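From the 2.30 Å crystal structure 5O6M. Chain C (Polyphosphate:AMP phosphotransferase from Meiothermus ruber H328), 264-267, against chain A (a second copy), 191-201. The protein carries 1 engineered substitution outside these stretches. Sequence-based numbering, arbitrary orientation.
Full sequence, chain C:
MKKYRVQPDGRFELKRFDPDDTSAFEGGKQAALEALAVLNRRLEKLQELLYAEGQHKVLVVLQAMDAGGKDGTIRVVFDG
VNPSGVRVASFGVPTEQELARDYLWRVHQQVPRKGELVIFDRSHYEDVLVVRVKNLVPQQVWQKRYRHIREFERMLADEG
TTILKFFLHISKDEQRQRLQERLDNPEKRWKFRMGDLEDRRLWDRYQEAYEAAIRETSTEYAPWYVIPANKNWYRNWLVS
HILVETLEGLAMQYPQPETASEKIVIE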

ATOM      1  N   ILE C 264     -14.283 -16.044  37.789  1.00 91.10           N
ATOM      2  CA  ILE C 264     -12.953 -16.161  37.199  1.00 93.83           C
ATOM      3  C   ILE C 264     -11.980 -15.235  37.926  1.00 93.79           C
ATOM      4  O   ILE C 264     -12.262 -14.049  38.116  1.00 92.08           O
ATOM      5  CB  ILE C 264     -12.989 -15.862  35.692  1.00 90.43           C
ATOM      6  CG1 ILE C 264     -11.623 -16.130  35.059  1.00 75.29           C
ATOM      7  CG2 ILE C 264     -13.435 -14.426  35.444  1.00 86.90           C
ATOM      8  CD1 ILE C 264     -11.624 -16.040  33.550  1.00 78.85           C
ATOM      9  N   VAL C 265     -10.831 -15.780  38.325  1.00 84.31           N
ATOM     10  CA  VAL C 265      -9.871 -15.077  39.168  1.00 88.55           C
ATOM     11  C   VAL C 265      -8.480 -15.214  38.565  1.00 88.93           C
ATOM     12  O   VAL C 265      -8.032 -16.328  38.270  1.00 86.57           O
ATOM     13  CB  VAL C 265      -9.885 -15.614  40.613  1.00 80.27           C
ATOM     14  CG1 VAL C 265      -8.539 -15.380  41.280  1.00 82.46           C
ATOM     15  CG2 VAL C 265     -10.998 -14.953  41.409  1.00 87.32           C
ATOM     16  N   ILE C 266      -7.797 -14.080  38.391  1.00 85.13           N
ATOM     17  CA  ILE C 266      -6.411 -14.101  37.940  1.00 75.95           C
ATOM     18  C   ILE C 266      -5.517 -14.612  39.063  1.00 68.60           C
ATOM     19  O   ILE C 266      -5.757 -14.355  40.250  1.00 78.58           O
ATOM     20  CB  ILE C 266      -5.967 -12.700  37.477  1.00 79.07           C
ATOM     21  CG1 ILE C 266      -6.817 -12.221  36.299  1.00 68.32           C
ATOM     22  CG2 ILE C 266      -4.492 -12.706  37.104  1.00 77.50           C
ATOM     23  CD1 ILE C 266      -6.322 -12.693  34.962  1.00 71.55           C
ATOM     24  N   GLU C 267      -4.473 -15.340  38.687  1.00 74.97           N
ATOM     25  CA  GLU C 267      -3.565 -15.926  39.665  1.00 83.33           C
ATOM     26  C   GLU C 267      -2.302 -15.082  39.829  1.00 76.91           C
ATOM     27  O   GLU C 267      -1.554 -14.870  38.874  1.00 67.29           O
ATOM     28  CB  GLU C 267      -3.195 -17.353  39.261  1.00 79.38           C
ATOM     29  CG  GLU C 267      -2.502 -18.145  40.355  1.00 83.85           C
ATOM     30  CD  GLU C 267      -1.924 -19.452  39.850  1.00 96.29           C
ATOM     31  OE1 GLU C 267      -2.144 -19.786  38.666  1.00 93.52           O
ATOM     32  OE2 GLU C 267      -1.243 -20.143  40.637  1.00 98.25           O
TER
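Chain A 191-201: KFRMGDLEDRR

The contact centres on Ile266(C), which is buried and gives up more surface to chain A than any other residue of its stretch. Its CA-to-CB bond points sideways, but with chi1 and chi2 both in m wells the side chain brings CD1 down onto chain A, 3.1 Å from CD2 of Leu197(A), a tight approach for two methyl groups, and 4.1 Å from CE2 of Phe192(A). Leu197(A) likewise starts sideways and reaches the contact with its end. The backbones stay well apart: the closest CA atoms, those of Ile266(C) and Leu197(A), are 7.9 Å from each other, so side chains fill the gap.

Chain C is extended here, without regular helix or strand, whereas chain A passes from a loop containing Phe192(A) into a helix that carries Leu197(A) and Arg200(A), and the two stretches run in the same direction. Ile264(C) points toward chain A and sets CD1 4.0 Å from SD of Met194(A); the intervening Val265(C) makes no contact.

At the polar edge, one helical turn beyond Leu197(A), the extended side chain of Arg200(A) runs past Ile266(C), with NE of Arg200(A) 3.9 Å from CG2 of Ile266(C). The guanidinium then grips the backbone of Glu267(C) edge-on: NE and NH2 of Arg200(A) donate hydrogen bonds of 3.1 and 3.0 Å, respectively, to O of Glu267(C).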

ATOM      1  N   LYS A 191     -11.413  -5.454  26.581  1.00 85.82           N
ATOM      2  CA  LYS A 191      -9.961  -5.482  26.458  1.00 83.74           C
ATOM      3  C   LYS A 191      -9.371  -6.825  26.854  1.00 89.51           C
ATOM      4  O   LYS A 191      -8.255  -7.148  26.431  1.00 94.99           O
ATOM      5  CB  LYS A 191      -9.336  -4.400  27.345  1.00 83.01           C
ATOM      6  CG  LYS A 191      -9.607  -2.961  26.932  1.00 84.69           C
ATOM      7  CD  LYS A 191      -9.191  -2.008  28.054  1.00 82.64           C
ATOM      8  CE  LYS A 191      -9.130  -0.564  27.589  1.00 72.39           C
ATOM      9  NZ  LYS A 191      -7.947  -0.301  26.727  1.00 83.46           N
ATOM     10  N   PHE A 192     -10.091  -7.611  27.650  1.00 88.69           N
ATOM     11  CA  PHE A 192      -9.575  -8.868  28.166  1.00 91.21           C
ATOM     12  C   PHE A 192      -9.915  -9.999  27.206  1.00 95.77           C
ATOM     13  O   PHE A 192     -11.071 -10.145  26.796  1.00 98.60           O
ATOM     14  CB  PHE A 192     -10.145  -9.163  29.553  1.00 88.10           C
ATOM     15  CG  PHE A 192      -9.645 -10.447  30.151  1.00 97.34           C
ATOM     16  CD1 PHE A 192     -10.374 -11.617  30.035  1.00 93.77           C
ATOM     17  CD2 PHE A 192      -8.426 -10.486  30.809  1.00 93.88           C
ATOM     18  CE1 PHE A 192      -9.905 -12.798  30.582  1.00 92.22           C
ATOM     19  CE2 PHE A 192      -7.955 -11.662  31.359  1.00 88.05           C
ATOM     20  CZ  PHE A 192      -8.693 -12.819  31.242  1.00 89.25           C
ATOM     21  N   ARG A 193      -8.912 -10.795  26.853  1.00 92.33           N
ATOM     22  CA  ARG A 193      -9.129 -12.048  26.149  1.00 95.30           C
ATOM     23  C   ARG A 193      -8.332 -13.143  26.842  1.00 87.57           C
ATOM     24  O   ARG A 193      -7.241 -12.901  27.365  1.00 85.58           O
ATOM     25  CB  ARG A 193      -8.739 -11.955  24.666  1.00106.64           C
ATOM     26  CG  ARG A 193      -9.737 -11.180  23.817  1.00118.46           C
ATOM     27  CD  ARG A 193      -9.456 -11.350  22.331  1.00125.75           C
ATOM     28  NE  ARG A 193      -9.580 -12.741  21.903  1.00134.00           N
ATOM     29  CZ  ARG A 193      -9.320 -13.170  20.672  1.00138.07           C
ATOM     30  NH1 ARG A 193      -8.918 -12.315  19.741  1.00137.82           N
ATOM     31  NH2 ARG A 193      -9.459 -14.454  20.371  1.00134.88           N
ATOM     32  N   MET A 194      -8.899 -14.351  26.849  1.00 82.47           N
ATOM     33  CA  MET A 194      -8.292 -15.451  27.592  1.00 79.25           C
ATOM     34  C   MET A 194      -6.824 -15.637  27.241  1.00 79.50           C
ATOM     35  O   MET A 194      -6.021 -15.999  28.109  1.00 80.04           O
ATOM     36  CB  MET A 194      -9.068 -16.744  27.349  1.00 84.57           C
ATOM     37  CG  MET A 194     -10.428 -16.766  28.027  1.00101.21           C
ATOM     38  SD  MET A 194     -10.329 -16.607  29.823  1.00109.14           S
ATOM     39  CE  MET A 194      -9.350 -18.045  30.246  1.00 95.08           C
ATOM     40  N   GLY A 195      -6.449 -15.390  25.985  1.00 78.13           N
ATOM     41  CA  GLY A 195      -5.045 -15.459  25.618  1.00 74.06           C
ATOM     42  C   GLY A 195      -4.155 -14.647  26.535  1.00 72.89           C
ATOM     43  O   GLY A 195      -2.968 -14.952  26.685  1.00 70.99           O
ATOM     44  N   ASP A 196      -4.711 -13.609  27.166  1.00 70.62           N
ATOM     45  CA  ASP A 196      -3.944 -12.818  28.123  1.00 77.41           C
ATOM     46  C   ASP A 196      -3.373 -13.698  29.228  1.00 75.09           C
ATOM     47  O   ASP A 196      -2.265 -13.451  29.723  1.00 67.55           O
ATOM     48  CB  ASP A 196      -4.824 -11.719  28.726  1.00 80.04           C
ATOM     49  CG  ASP A 196      -4.908 -10.481  27.850  1.00 78.33           C
ATOM     50  OD1 ASP A 196      -5.501  -9.476  28.302  1.00 87.28           O
ATOM     51  OD2 ASP A 196      -4.372 -10.502  26.723  1.00 76.07           O
ATOM     52  N   LEU A 197      -4.119 -14.730  29.633  1.00 72.47           N
ATOM     53  CA  LEU A 197      -3.671 -15.593  30.721  1.00 70.71           C
ATOM     54  C   LEU A 197      -2.463 -16.423  30.305  1.00 65.29           C
ATOM     55  O   LEU A 197      -1.463 -16.489  31.029  1.00 66.84           O
ATOM     56  CB  LEU A 197      -4.815 -16.497  31.171  1.00 73.35           C
ATOM     57  CG  LEU A 197      -6.043 -15.766  31.711  1.00 80.89           C
ATOM     58  CD1 LEU A 197      -7.091 -16.754  32.199  1.00 86.05           C
ATOM     59  CD2 LEU A 197      -5.645 -14.802  32.813  1.00 75.05           C
ATOM     60  N   GLU A 198      -2.540 -17.070  29.140  1.00 71.64           N
ATOM     61  CA  GLU A 198      -1.412 -17.858  28.658  1.00 61.70           C
ATOM     62  C   GLU A 198      -0.140 -17.024  28.601  1.00 58.27           C
ATOM     63  O   GLU A 198       0.932 -17.478  29.020  1.00 59.65           O
ATOM     64  CB  GLU A 198      -1.732 -18.447  27.282  1.00 68.80           C
ATOM     65  CG  GLU A 198      -0.557 -19.157  26.619  1.00 56.83           C
ATOM     66  CD  GLU A 198       0.020 -20.267  27.480  1.00 65.05           C
ATOM     67  OE1 GLU A 198       1.206 -20.612  27.289  1.00 73.81           O
ATOM     68  OE2 GLU A 198      -0.709 -20.796  28.347  1.00 69.55           O
ATOM     69  N   ASP A 199      -0.235 -15.796  28.085  1.00 54.32           N
ATOM     70  CA  ASP A 199       0.936 -14.928  28.072  1.00 56.61           C
ATOM     71  C   ASP A 199       1.442 -14.660  29.484  1.00 52.44           C
ATOM     72  O   ASP A 199       2.656 -14.550  29.699  1.00 48.97           O
ATOM     73  CB  ASP A 199       0.617 -13.612  27.363  1.00 57.43           C
ATOM     74  CG  ASP A 199       0.503 -13.769  25.855  1.00 61.77           C
ATOM     75  OD1 ASP A 199       1.134 -14.693  25.302  1.00 66.23           O
ATOM     76  OD2 ASP A 199      -0.207 -12.959  25.219  1.00 63.42           O
ATOM     77  N   ARG A 200       0.535 -14.566  30.458  1.00 56.13           N
ATOM     78  CA  ARG A 200       0.958 -14.319  31.833  1.00 54.81           C
ATOM     79  C   ARG A 200       1.720 -15.514  32.395  1.00 47.69           C
ATOM     80  O   ARG A 200       2.719 -15.343  33.102  1.00 40.64           O
ATOM     81  CB  ARG A 200      -0.248 -13.974  32.706  1.00 55.04           C
ATOM     82  CG  ARG A 200       0.063 -13.964  34.186  1.00 54.99           C
ATOM     83  CD  ARG A 200      -1.003 -13.233  34.964  1.00 44.91           C
ATOM     84  NE  ARG A 200      -0.734 -13.281  36.397  1.00 58.09           N
ATOM     85  CZ  ARG A 200       0.028 -12.407  37.048  1.00 57.47           C
ATOM     86  NH1 ARG A 200       0.597 -11.396  36.400  1.00 44.48           N
ATOM     87  NH2 ARG A 200       0.217 -12.541  38.353  1.00 55.21           N
ATOM     88  N   ARG A 201       1.275 -16.734  32.078  1.00 53.85           N
ATOM     89  CA  ARG A 201       2.003 -17.920  32.523  1.00 51.38           C
ATOM     90  C   ARG A 201       3.448 -17.903  32.037  1.00 45.13           C
ATOM     91  O   ARG A 201       4.323 -18.514  32.662  1.00 45.28           O
ATOM     92  CB  ARG A 201       1.309 -19.189  32.027  1.00 49.72           C
ATOM     93  CG  ARG A 201       2.052 -20.468  32.399  1.00 61.83           C
ATOM     94  CD  ARG A 201       1.458 -21.700  31.724  1.00 68.67           C
ATOM     95  NE  ARG A 201       1.726 -21.754  30.289  1.00 64.04           N
ATOM     96  CZ  ARG A 201       2.883 -22.151  29.765  1.00 64.60           C
ATOM     97  NH1 ARG A 201       3.051 -22.179  28.449  1.00 56.73           N
ATOM     98  NH2 ARG A 201       3.876 -22.524  30.562  1.00 52.23           N
TER